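Local structure of DR2417 (Deinococcus radiodurans, 4XWW) at residues G174-A186 against R215-R227. The protein is a manganese- and zinc-binding ribonuclease J that probably degrades and matures RNA as a 5'-3' exonuclease, and possibly as an endonuclease. Sequence-based numbering, arbitrary orientation.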
# COMPACT_ATOMS: atom_id res chain seq x y z
N GLY A 174 -13.50 -24.71 5.12
CA GLY A 174 -13.29 -23.53 5.93
C GLY A 174 -11.98 -22.88 5.54
O GLY A 174 -11.35 -23.23 4.55
N ASP A 175 -11.58 -21.90 6.33
CA ASP A 175 -10.24 -21.33 6.21
C ASP A 175 -9.29 -22.30 6.87
O ASP A 175 -9.56 -22.77 7.99
CB ASP A 175 -10.20 -19.95 6.87
N PHE A 176 -8.19 -22.66 6.19
CA PHE A 176 -7.32 -23.69 6.73
C PHE A 176 -5.89 -23.67 6.22
O PHE A 176 -5.61 -23.13 5.15
CB PHE A 176 -7.88 -25.09 6.42
CG PHE A 176 -7.59 -25.57 5.01
CD1 PHE A 176 -8.33 -25.09 3.95
CD2 PHE A 176 -6.57 -26.48 4.76
CE1 PHE A 176 -8.09 -25.54 2.64
CE2 PHE A 176 -6.32 -26.95 3.46
CZ PHE A 176 -7.07 -26.46 2.39
N LYS A 177 -5.01 -24.29 7.00
CA LYS A 177 -3.71 -24.77 6.54
C LYS A 177 -3.63 -26.22 6.98
O LYS A 177 -4.51 -26.69 7.72
CB LYS A 177 -2.57 -23.96 7.16
CG LYS A 177 -2.53 -24.14 8.69
CD LYS A 177 -1.48 -23.28 9.40
CE LYS A 177 -0.08 -23.62 8.95
NZ LYS A 177 0.91 -23.12 10.00
N ILE A 178 -2.60 -26.96 6.56
CA ILE A 178 -2.43 -28.30 7.11
C ILE A 178 -1.16 -28.28 7.94
O ILE A 178 -0.07 -28.60 7.46
CB ILE A 178 -2.35 -29.40 6.02
CG1 ILE A 178 -3.55 -29.27 5.08
CG2 ILE A 178 -2.39 -30.81 6.70
CD1 ILE A 178 -3.55 -30.23 3.90
N ASP A 179 -1.32 -27.92 9.21
CA ASP A 179 -0.18 -27.86 10.12
C ASP A 179 -0.03 -29.17 10.87
O ASP A 179 -0.93 -29.58 11.62
CB ASP A 179 -0.35 -26.70 11.10
CG ASP A 179 0.96 -26.30 11.76
OD1 ASP A 179 1.82 -27.18 11.99
OD2 ASP A 179 1.12 -25.11 12.07
N PRO A 180 1.11 -29.85 10.68
CA PRO A 180 1.27 -31.14 11.36
C PRO A 180 1.46 -31.02 12.88
O PRO A 180 1.29 -32.02 13.59
CB PRO A 180 2.52 -31.74 10.70
CG PRO A 180 3.20 -30.62 10.03
CD PRO A 180 2.17 -29.58 9.70
N ASP A 181 1.77 -29.83 13.37
CA ASP A 181 1.98 -29.63 14.81
C ASP A 181 1.96 -28.14 15.14
O ASP A 181 2.93 -27.43 14.89
CB ASP A 181 3.31 -30.25 15.24
CG ASP A 181 3.60 -30.06 16.73
OD1 ASP A 181 2.67 -29.66 17.48
OD2 ASP A 181 4.75 -30.32 17.14
N VAL A 182 0.85 -27.66 15.70
CA VAL A 182 0.77 -26.23 16.03
C VAL A 182 1.61 -25.92 17.26
O VAL A 182 1.82 -24.75 17.58
CB VAL A 182 -0.68 -25.77 16.24
CG1 VAL A 182 -1.42 -25.77 14.91
CG2 VAL A 182 -1.41 -26.65 17.25
N GLY A 183 2.10 -26.95 17.94
CA GLY A 183 3.17 -26.77 18.91
C GLY A 183 2.75 -26.64 20.36
O GLY A 183 3.59 -26.54 21.26
N THR A 184 1.45 -26.66 20.61
CA THR A 184 0.92 -26.34 21.93
C THR A 184 0.73 -27.58 22.79
O THR A 184 0.23 -27.49 23.91
CB THR A 184 -0.42 -25.60 21.82
OG1 THR A 184 -1.35 -26.41 21.09
CG2 THR A 184 -0.23 -24.26 21.13
N GLY A 185 1.12 -28.74 22.27
CA GLY A 185 1.08 -29.98 23.04
C GLY A 185 -0.32 -30.50 23.30
O GLY A 185 -0.54 -31.30 24.21
N ALA A 186 -1.28 -30.04 22.51
CA ALA A 186 -2.68 -30.41 22.75
C ALA A 186 -3.21 -31.42 21.73
O ALA A 186 -4.40 -31.73 21.73
CB ALA A 186 -3.55 -29.17 22.75
N ARG A 215 0.98 -19.33 -3.85
CA ARG A 215 2.20 -19.69 -3.13
C ARG A 215 2.57 -21.16 -3.29
O ARG A 215 1.80 -22.03 -2.92
CB ARG A 215 2.05 -19.37 -1.64
CG ARG A 215 1.87 -17.88 -1.36
CD ARG A 215 2.09 -17.60 0.12
NE ARG A 215 1.48 -16.34 0.54
CZ ARG A 215 1.44 -15.93 1.81
NH1 ARG A 215 2.00 -16.66 2.77
NH2 ARG A 215 0.86 -14.78 2.11
N PRO A 216 3.75 -21.44 -3.86
CA PRO A 216 4.13 -22.84 -4.06
C PRO A 216 4.54 -23.46 -2.74
O PRO A 216 4.83 -22.72 -1.81
CB PRO A 216 5.32 -22.75 -5.03
CG PRO A 216 5.28 -21.34 -5.58
CD PRO A 216 4.69 -20.51 -4.49
N GLY A 217 4.54 -24.79 -2.67
CA GLY A 217 5.03 -25.49 -1.50
C GLY A 217 4.02 -25.60 -0.38
O GLY A 217 2.82 -25.62 -0.61
N HIS A 218 4.54 -25.67 0.85
CA HIS A 218 3.75 -25.93 2.04
C HIS A 218 3.96 -24.78 3.02
O HIS A 218 5.09 -24.30 3.19
CB HIS A 218 4.18 -27.28 2.64
CG HIS A 218 3.21 -27.86 3.62
ND1 HIS A 218 2.86 -27.23 4.79
CD2 HIS A 218 2.56 -29.05 3.61
CE1 HIS A 218 2.01 -27.99 5.45
NE2 HIS A 218 1.81 -29.10 4.77
N THR A 219 2.88 -24.30 3.62
CA THR A 219 2.99 -23.22 4.61
C THR A 219 3.78 -23.75 5.80
O THR A 219 3.60 -24.90 6.20
CB THR A 219 1.60 -22.71 5.04
OG1 THR A 219 0.91 -22.18 3.90
CG2 THR A 219 1.69 -21.63 6.12
N PRO A 220 4.68 -22.93 6.38
CA PRO A 220 5.45 -23.45 7.52
C PRO A 220 4.59 -23.74 8.74
O PRO A 220 3.53 -23.14 8.89
CB PRO A 220 6.43 -22.29 7.84
CG PRO A 220 6.49 -21.49 6.59
CD PRO A 220 5.15 -21.60 5.94
N SER A 221 5.06 -24.66 9.57
CA SER A 221 4.38 -25.07 10.80
C SER A 221 4.57 -24.08 11.95
O SER A 221 5.67 -23.50 12.09
CB SER A 221 4.91 -26.43 11.24
OG SER A 221 4.37 -26.82 12.47
N GLU A 222 3.56 -23.92 12.80
CA GLU A 222 3.74 -23.11 14.01
C GLU A 222 4.83 -23.69 14.92
O GLU A 222 5.46 -22.94 15.68
CB GLU A 222 2.44 -22.95 14.78
CG GLU A 222 1.45 -22.01 14.12
CD GLU A 222 1.91 -20.56 14.05
OE1 GLU A 222 2.63 -20.10 14.97
OE2 GLU A 222 1.54 -19.87 13.08
N ALA A 223 5.10 -24.99 14.83
CA ALA A 223 6.14 -25.54 15.69
C ALA A 223 7.51 -25.02 15.25
O ALA A 223 8.37 -24.76 16.09
CB ALA A 223 6.09 -27.08 15.70
N GLU A 224 7.71 -24.84 13.95
CA GLU A 224 8.96 -24.30 13.44
C GLU A 224 9.11 -22.83 13.82
O GLU A 224 10.18 -22.39 14.23
CB GLU A 224 9.06 -24.44 11.92
CG GLU A 224 10.42 -24.01 11.40
CD GLU A 224 10.42 -23.58 9.95
OE1 GLU A 224 9.55 -24.06 9.19
OE2 GLU A 224 11.29 -22.77 9.58
N ILE A 225 8.03 -22.06 13.67
CA ILE A 225 8.07 -20.65 14.07
C ILE A 225 8.39 -20.54 15.57
O ILE A 225 9.16 -19.68 15.96
CB ILE A 225 6.73 -19.93 13.78
CG1 ILE A 225 6.35 -20.08 12.30
CG2 ILE A 225 6.79 -18.45 14.22
CD1 ILE A 225 7.44 -19.68 11.30
N ALA A 226 7.80 -21.39 16.41
CA ALA A 226 8.09 -21.37 17.85
C ALA A 226 9.57 -21.65 18.13
O ALA A 226 10.19 -20.98 18.97
CB ALA A 226 7.19 -22.37 18.59
N ARG A 227 10.12 -22.65 17.43
CA ARG A 227 11.55 -22.95 17.57
C ARG A 227 12.41 -21.75 17.17
O ARG A 227 13.39 -21.40 17.86
CB ARG A 227 11.93 -24.17 16.71
CG ARG A 227 11.50 -25.50 17.29
CD ARG A 227 12.19 -26.65 16.57
NE ARG A 227 11.78 -26.74 15.17
CZ ARG A 227 10.70 -27.39 14.76
NH1 ARG A 227 9.93 -28.02 15.65
NH2 ARG A 227 10.39 -27.42 13.48
O HOH W 1 0.06 -20.71 11.14
O HOH W 2 2.36 -26.35 8.39
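Asp179 grips Ser221 and Glu222 with its carboxylate, a worked example of how one acidic side chain can hold the first turn of a helix it does not belong to. Its CB carries CG anti to the backbone N (chi1 -161°), which sends the carboxylate across to the start of helix 222-234. The two oxygens then take neighbouring donors of the helix start. Asp179 OD1 takes the hydroxyl of Ser221, with OG at 2.6 Å, on its syn side and close to the carboxylate plane. From above that plane Asp179 OD1 also accepts Asp181 N at 3.0 Å, closing an Asx turn. Asp179 OD2 spends its syn lone pair on Glu222 N at 2.8 Å, a nearly straight bond with an N-H...O angle of 173°. Ser221 is the N-cap, its OG receiving Ala223 N at 3.1 Å; Asp179 thus receives the hydroxyl of the capping serine and, separately, the first N-H of the helix. This helix leads from the metallo-beta-lactamase fold toward the beta-CASP part, and the loop 174-186, which carries Asp175, a zinc ligand seen in another structure of this protein, runs past its N-terminus. Asp179 OD2 also meets Lys177 NZ in a 2.9 Å salt bridge, 47° out of the carboxylate plane; the lysine's positive charge would probably help keep Asp179 ionised. Lys177 NZ donates to Pro220 O at 2.8 Å, in the carbonyl plane, and reaches Glu222 OE2 through a water; Glu222 OE1 makes a salt bridge with Arg251.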